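PDB 5BZA: beta-N-acetylhexosaminidase from Thermotoga neapolitana, which probably hydrolyses terminal non-reducing N-acetyl-D-hexosamine residues from N-acetyl-beta-D-hexosaminides, as a glycoside hydrolase of family 3. Local coordinates for residues S40-Y43 against L44-F48; E184-W187 against R188-L192. All coordinates share one frame; numbering follows the deposited sequence.

Interaction 1 (S40-Y43 against L44-F48)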
ATOM      1  N   SER B  40       0.666   0.318  11.733  1.00 14.31           N
ATOM      2  CA  SER B  40      -0.029   1.597  11.564  1.00 13.87           C
ATOM      3  C   SER B  40       0.926   2.781  11.708  1.00 13.17           C
ATOM      4  O   SER B  40       0.545   3.908  11.459  1.00  7.88           O
ATOM      5  CB  SER B  40      -1.169   1.745  12.568  1.00 14.56           C
ATOM      6  OG  SER B  40      -0.664   1.711  13.893  1.00 11.90           O
ATOM      7  N   LYS B  41       2.147   2.529  12.175  1.00 13.10           N
ATOM      8  CA  LYS B  41       3.163   3.572  12.246  1.00 13.37           C
ATOM      9  C   LYS B  41       4.288   3.223  11.268  1.00 11.12           C
ATOM     10  O   LYS B  41       5.237   2.490  11.587  1.00  9.74           O
ATOM     11  CB  LYS B  41       3.675   3.747  13.680  1.00 14.64           C
ATOM     12  CG  LYS B  41       2.575   4.108  14.765  1.00 13.94           C
ATOM     13  CD  LYS B  41       3.267   4.192  16.135  1.00 16.90           C
ATOM     14  CE  LYS B  41       2.331   4.527  17.280  1.00 16.20           C
ATOM     15  NZ  LYS B  41       1.155   5.310  16.809  1.00 20.09           N
ATOM     16  N   GLU B  42       4.136   3.711  10.040  1.00 13.19           N
ATOM     17  CA  GLU B  42       5.049   3.306   8.976  1.00 11.50           C
ATOM     18  C   GLU B  42       6.506   3.532   9.341  1.00 11.88           C
ATOM     19  O   GLU B  42       7.334   2.683   9.035  1.00 12.27           O
ATOM     20  CB  GLU B  42       4.707   4.003   7.678  1.00 10.81           C
ATOM     21  CG  GLU B  42       5.536   3.485   6.504  1.00 13.57           C
ATOM     22  CD  GLU B  42       5.039   4.026   5.195  1.00 15.39           C
ATOM     23  OE1 GLU B  42       5.106   5.267   5.012  1.00 19.38           O
ATOM     24  OE2 GLU B  42       4.553   3.215   4.365  1.00 12.87           O
ATOM     25  N   TYR B  43       6.836   4.645  10.007  1.00 12.53           N
ATOM     26  CA  TYR B  43       8.222   4.834  10.423  1.00 11.04           C
ATOM     27  C   TYR B  43       8.652   3.653  11.297  1.00 13.84           C
ATOM     28  O   TYR B  43       9.785   3.144  11.159  1.00 13.28           O
ATOM     29  CB  TYR B  43       8.423   6.166  11.152  1.00 12.25           C
ATOM     30  CG  TYR B  43       7.506   6.410  12.338  1.00 12.85           C
ATOM     31  CD1 TYR B  43       6.269   7.012  12.168  1.00 11.67           C
ATOM     32  CD2 TYR B  43       7.902   6.069  13.634  1.00 12.39           C
ATOM     33  CE1 TYR B  43       5.443   7.249  13.231  1.00 13.71           C
ATOM     34  CE2 TYR B  43       7.071   6.291  14.714  1.00 16.42           C
ATOM     35  CZ  TYR B  43       5.833   6.884  14.510  1.00 16.20           C
ATOM     36  OH  TYR B  43       4.987   7.107  15.595  1.00 13.50           O
ATOM     37  N   LEU B  44       7.754   3.188  12.177  1.00 14.25           N
ATOM     38  CA  LEU B  44       8.096   2.025  13.009  1.00 13.58           C
ATOM     39  C   LEU B  44       8.272   0.774  12.191  1.00  9.78           C
ATOM     40  O   LEU B  44       9.274   0.061  12.340  1.00 10.11           O
ATOM     41  CB  LEU B  44       7.033   1.749  14.075  1.00 17.62           C
ATOM     42  CG  LEU B  44       7.149   2.283  15.500  1.00 16.23           C
ATOM     43  CD1 LEU B  44       6.346   1.327  16.389  1.00 14.77           C
ATOM     44  CD2 LEU B  44       8.594   2.382  15.986  1.00 14.34           C
ATOM     45  N   PHE B  45       7.310   0.497  11.324  1.00  8.57           N
ATOM     46  CA  PHE B  45       7.393  -0.673  10.458  1.00  8.90           C
ATOM     47  C   PHE B  45       8.729  -0.720   9.679  1.00 10.99           C
ATOM     48  O   PHE B  45       9.486  -1.703   9.763  1.00 11.76           O
ATOM     49  CB  PHE B  45       6.159  -0.679   9.525  1.00  8.39           C
ATOM     50  CG  PHE B  45       6.248  -1.680   8.409  1.00 11.54           C
ATOM     51  CD1 PHE B  45       6.339  -3.042   8.679  1.00 11.57           C
ATOM     52  CD2 PHE B  45       6.302  -1.251   7.075  1.00 12.13           C
ATOM     53  CE1 PHE B  45       6.459  -3.982   7.627  1.00 11.03           C
ATOM     54  CE2 PHE B  45       6.413  -2.170   6.016  1.00 10.85           C
ATOM     55  CZ  PHE B  45       6.502  -3.542   6.304  1.00 10.26           C
ATOM     56  N   LEU B  46       9.077   0.381   9.006  1.00 11.23           N
ATOM     57  CA  LEU B  46      10.310   0.443   8.224  1.00 11.07           C
ATOM     58  C   LEU B  46      11.564   0.285   9.081  1.00 10.24           C
ATOM     59  O   LEU B  46      12.508  -0.451   8.691  1.00  9.92           O
ATOM     60  CB  LEU B  46      10.382   1.774   7.446  1.00  8.62           C
ATOM     61  CG  LEU B  46       9.294   1.973   6.407  1.00  9.53           C
ATOM     62  CD1 LEU B  46       9.393   3.364   5.750  1.00  9.73           C
ATOM     63  CD2 LEU B  46       9.380   0.870   5.357  1.00 10.95           C
ATOM     64  N   ASP B  47      11.590   0.950  10.245  1.00 10.46           N
ATOM     65  CA  ASP B  47      12.739   0.812  11.113  1.00  8.46           C
ATOM     66  C   ASP B  47      12.864  -0.639  11.628  1.00  9.70           C
ATOM     67  O   ASP B  47      13.983  -1.176  11.740  1.00 11.77           O
ATOM     68  CB  ASP B  47      12.669   1.798  12.287  1.00 11.12           C
ATOM     69  CG  ASP B  47      14.006   1.887  13.063  1.00 14.17           C
ATOM     70  OD1 ASP B  47      15.089   1.732  12.435  1.00 13.38           O
ATOM     71  OD2 ASP B  47      13.990   2.104  14.298  1.00 16.89           O
ATOM     72  N   PHE B  48      11.732  -1.275  11.957  1.00 10.91           N
ATOM     73  CA  PHE B  48      11.710  -2.711  12.357  1.00 10.66           C
ATOM     74  C   PHE B  48      12.263  -3.600  11.221  1.00 10.03           C
ATOM     75  O   PHE B  48      13.155  -4.412  11.449  1.00  7.96           O
ATOM     76  CB  PHE B  48      10.272  -3.124  12.736  1.00  8.55           C
ATOM     77  CG  PHE B  48      10.152  -4.420  13.533  1.00 11.96           C
ATOM     78  CD1 PHE B  48      11.267  -5.097  14.001  1.00  9.12           C
ATOM     79  CD2 PHE B  48       8.882  -4.916  13.854  1.00 10.15           C
ATOM     80  CE1 PHE B  48      11.129  -6.255  14.771  1.00  9.74           C
ATOM     81  CE2 PHE B  48       8.726  -6.059  14.614  1.00  8.26           C
ATOM     82  CZ  PHE B  48       9.851  -6.740  15.072  1.00  9.91           C
TER
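Three successive i to i+4 bonds join 40-43 to 44-48 at the start of helix 42-54. Phe45 N donates to Lys41 O at 2.9 Å, which fits Lys41 as the N-cap residue. The next bond, Leu46 N to Glu42 O at 2.9 Å, is almost straight at the hydrogen (178°), and Asp47 N reaches Tyr43 O at 3.0 Å.

Beyond the backbone, Glu42 and Leu46 run side by side in the same direction, Glu42 CG lying 3.9 Å from Leu46 CD1. Glu42 CG is anti to the backbone N (chi1 -173°) and the extended chain carries the carboxylate past this methyl to Tyr74 and to the backbone N of Ser77 of the second subunit. Tyr43 instead holds CG between its backbone N and carbonyl carbon (chi1 54°), which turns the ring back over the start of the helix. Lys41 CB sits 3.8 Å above one ring face, displaced toward the rim, while Tyr43 CE2 meets Leu44 CG at 4.1 Å.

Carbons of Lys41, Tyr43 and Leu44, and of Glu42 and Leu46, thus pack within the helix start. The buried polar ends are satisfied outside it, Tyr43 OH by Glu372 and the Asp47 carboxylate by Tyr456 and Lys457, and the same residues thereby join this helix start to the C-terminal part of the chain.

Interaction 2 (E184-W187 against R188-L192)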
ATOM      1  N   GLU B 184     -15.112 -39.027  11.701  1.00 19.56           N
ATOM      2  CA  GLU B 184     -15.451 -39.390  10.340  1.00 22.51           C
ATOM      3  C   GLU B 184     -15.980 -38.137   9.606  1.00 20.53           C
ATOM      4  O   GLU B 184     -15.651 -37.909   8.433  1.00 16.94           O
ATOM      5  CB  GLU B 184     -16.469 -40.541  10.343  1.00 22.55           C
ATOM      6  CG  GLU B 184     -17.257 -40.703   9.037  1.00 26.74           C
ATOM      7  CD  GLU B 184     -18.477 -39.772   8.971  1.00 37.42           C
ATOM      8  OE1 GLU B 184     -19.127 -39.575  10.038  1.00 41.78           O
ATOM      9  OE2 GLU B 184     -18.757 -39.221   7.868  1.00 32.49           O
ATOM     10  N   GLU B 185     -16.741 -37.308  10.318  1.00 16.62           N
ATOM     11  CA  GLU B 185     -17.224 -36.050   9.750  1.00 19.47           C
ATOM     12  C   GLU B 185     -16.132 -34.973   9.512  1.00 18.48           C
ATOM     13  O   GLU B 185     -16.156 -34.293   8.481  1.00 17.61           O
ATOM     14  CB  GLU B 185     -18.296 -35.461  10.636  1.00 18.76           C
ATOM     15  CG  GLU B 185     -18.966 -34.283   9.990  1.00 26.54           C
ATOM     16  CD  GLU B 185     -19.821 -33.524  10.954  1.00 28.50           C
ATOM     17  OE1 GLU B 185     -20.023 -34.025  12.077  1.00 31.38           O
ATOM     18  OE2 GLU B 185     -20.283 -32.425  10.617  1.00 35.89           O
ATOM     19  N   LEU B 186     -15.217 -34.806  10.469  1.00 15.75           N
ATOM     20  CA  LEU B 186     -14.088 -33.899  10.298  1.00 15.08           C
ATOM     21  C   LEU B 186     -13.285 -34.326   9.091  1.00 14.86           C
ATOM     22  O   LEU B 186     -12.857 -33.487   8.271  1.00 13.25           O
ATOM     23  CB  LEU B 186     -13.185 -33.883  11.531  1.00 14.10           C
ATOM     24  CG  LEU B 186     -13.764 -33.244  12.783  1.00 13.09           C
ATOM     25  CD1 LEU B 186     -12.798 -33.390  13.999  1.00 14.94           C
ATOM     26  CD2 LEU B 186     -14.066 -31.790  12.503  1.00 14.69           C
ATOM     27  N   TRP B 187     -13.054 -35.637   8.990  1.00 15.19           N
ATOM     28  CA  TRP B 187     -12.297 -36.176   7.870  1.00 13.95           C
ATOM     29  C   TRP B 187     -12.977 -35.860   6.543  1.00 16.24           C
ATOM     30  O   TRP B 187     -12.316 -35.484   5.578  1.00 12.13           O
ATOM     31  CB  TRP B 187     -12.125 -37.667   7.974  1.00 14.69           C
ATOM     32  CG  TRP B 187     -11.252 -38.232   6.855  1.00 14.38           C
ATOM     33  CD1 TRP B 187     -11.671 -38.824   5.693  1.00 13.60           C
ATOM     34  CD2 TRP B 187      -9.816 -38.236   6.813  1.00 13.37           C
ATOM     35  NE1 TRP B 187     -10.574 -39.190   4.928  1.00 10.98           N
ATOM     36  CE2 TRP B 187      -9.432 -38.863   5.606  1.00 11.12           C
ATOM     37  CE3 TRP B 187      -8.815 -37.773   7.689  1.00 14.91           C
ATOM     38  CZ2 TRP B 187      -8.095 -39.053   5.255  1.00 12.55           C
ATOM     39  CZ3 TRP B 187      -7.466 -37.962   7.334  1.00 14.95           C
ATOM     40  CH2 TRP B 187      -7.126 -38.591   6.127  1.00 14.71           C
ATOM     41  N   ARG B 188     -14.293 -36.034   6.501  1.00 16.40           N
ATOM     42  CA  ARG B 188     -15.039 -35.802   5.260  1.00 18.02           C
ATOM     43  C   ARG B 188     -15.167 -34.337   4.845  1.00 16.02           C
ATOM     44  O   ARG B 188     -15.296 -34.033   3.657  1.00 15.65           O
ATOM     45  CB  ARG B 188     -16.451 -36.362   5.381  1.00 15.39           C
ATOM     46  CG  ARG B 188     -16.581 -37.861   5.254  1.00 25.44           C
ATOM     47  CD  ARG B 188     -18.062 -38.199   4.952  1.00 37.01           C
ATOM     48  NE  ARG B 188     -18.967 -37.910   6.084  1.00 34.31           N
ATOM     49  CZ  ARG B 188     -19.665 -36.779   6.249  1.00 31.38           C
ATOM     50  NH1 ARG B 188     -20.452 -36.635   7.317  1.00 29.87           N
ATOM     51  NH2 ARG B 188     -19.584 -35.796   5.352  1.00 23.92           N
ATOM     52  N   GLU B 189     -15.161 -33.439   5.828  1.00 14.53           N
ATOM     53  CA  GLU B 189     -15.535 -32.057   5.584  1.00 15.05           C
ATOM     54  C   GLU B 189     -14.432 -31.111   5.936  1.00 15.63           C
ATOM     55  O   GLU B 189     -13.705 -30.663   5.041  1.00 11.56           O
ATOM     56  CB  GLU B 189     -16.776 -31.715   6.362  1.00 15.62           C
ATOM     57  CG  GLU B 189     -17.839 -32.694   6.027  1.00 18.19           C
ATOM     58  CD  GLU B 189     -19.087 -32.449   6.781  1.00 23.23           C
ATOM     59  OE1 GLU B 189     -19.124 -31.519   7.633  1.00 21.93           O
ATOM     60  OE2 GLU B 189     -20.010 -33.252   6.561  1.00 27.86           O
ATOM     61  N   ASP B 190     -14.325 -30.828   7.238  1.00 16.30           N
ATOM     62  CA  ASP B 190     -13.453 -29.787   7.732  1.00 13.96           C
ATOM     63  C   ASP B 190     -12.030 -30.032   7.277  1.00 15.39           C
ATOM     64  O   ASP B 190     -11.280 -29.057   6.999  1.00 13.55           O
ATOM     65  CB  ASP B 190     -13.518 -29.662   9.248  1.00 10.45           C
ATOM     66  CG  ASP B 190     -14.942 -29.443   9.761  1.00 14.01           C
ATOM     67  OD1 ASP B 190     -15.770 -30.401   9.678  1.00 14.32           O
ATOM     68  OD2 ASP B 190     -15.248 -28.324  10.273  1.00 13.37           O
ATOM     69  N   LEU B 191     -11.653 -31.314   7.193  1.00 12.36           N
ATOM     70  CA  LEU B 191     -10.274 -31.646   6.835  1.00 12.36           C
ATOM     71  C   LEU B 191      -9.998 -31.714   5.340  1.00 11.92           C
ATOM     72  O   LEU B 191      -8.835 -31.734   4.959  1.00  8.78           O
ATOM     73  CB  LEU B 191      -9.858 -32.977   7.482  1.00 14.87           C
ATOM     74  CG  LEU B 191      -9.417 -32.913   8.954  1.00 11.74           C
ATOM     75  CD1 LEU B 191      -9.280 -34.335   9.561  1.00 12.46           C
ATOM     76  CD2 LEU B 191      -8.124 -32.101   9.089  1.00 10.31           C
ATOM     77  N   LEU B 192     -11.052 -31.755   4.519  1.00 10.76           N
ATOM     78  CA  LEU B 192     -10.904 -31.941   3.074  1.00 13.64           C
ATOM     79  C   LEU B 192     -10.001 -30.842   2.423  1.00 13.73           C
ATOM     80  O   LEU B 192      -9.101 -31.166   1.620  1.00 14.17           O
ATOM     81  CB  LEU B 192     -12.286 -31.964   2.395  1.00 10.41           C
ATOM     82  CG  LEU B 192     -12.265 -32.116   0.869  1.00 12.60           C
ATOM     83  CD1 LEU B 192     -11.774 -33.506   0.453  1.00 15.46           C
ATOM     84  CD2 LEU B 192     -13.595 -31.765   0.184  1.00 12.92           C
TER
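Glu184, Arg188 and Glu189 form a salt-bridge network as modelled on the last turn of helix 183-188, although its Glu184 arm is doubtful: OE2 meets the guanidinium edge, but too close to NE for that geometry to be trusted. The link from Arg188 NH2 to Glu189 OE2, at 2.8 Å, is more certain and meets the oxygen on its anti side, 18° out of the carboxylate plane. Over one guanidinium face lies Glu185 CA.

Glu189 CG lies anti to the carbonyl carbon (chi1 -54°), and the chain, extended beyond it, passes beside Glu185 O and brings OE1 to 3.3 Å from Glu185 OE2. The two carboxylates are steeply inclined to each other. Lys167, salt-bridged to Glu189 OE1, would probably offset the repulsion together with Arg188 and a cadmium ion about 3 Å from the Glu189 side chain.

In the backbone, Arg188 N donates to Glu184 O at 3.0 Å, whereas Glu189 N makes only weak bonds, to Glu185 O and Leu186 O. Leu186 O then takes Leu191 N at 2.7 Å, an i to i+5 bond made as the chain leaves the helix.

Apolar packing lies further out. Leu191 CD1 reaches Trp187 CE3 at 3.9 Å, the side chains crossing at about a right angle; the indole also has a cation-pi contact with Arg195. Leu186 CD2 lies 3.6 Å from Asp190 OD1.

Helix 183-188 thus ends in a type I beta turn, Glu189 to Leu192, closed by Leu192 N to Glu189 O at 2.9 Å and leading into helix 192-198. Glu185 and Glu189, one turn apart, form a metal-binding arrangement: both bind zinc in a structure of this protein.

In the fold
Both contacts are local and lie in the N-terminal family 3 domain, whose eight parallel strands fit the (beta/alpha)8, TIM-barrel fold of this family. Following the chain, interaction 1 comes first, between strands 31-34 and 59-62, where helix 42-54 begins beside helices 364-377 and 452-463 of the C-terminal part. Interaction 2 follows after strand 156-162, in the connection to strand 205-208, where helix 183-188 turns toward helix 192-198. Each joins adjoining segments, closing no long loop, and the two stand in series without nesting or crossing. Their centres are 42 Å apart and their nearest atoms about 31 Å, so they do not touch: 40-48 faces the C-terminal part and the second subunit, whereas 184-192 touches no other chain of the assembly.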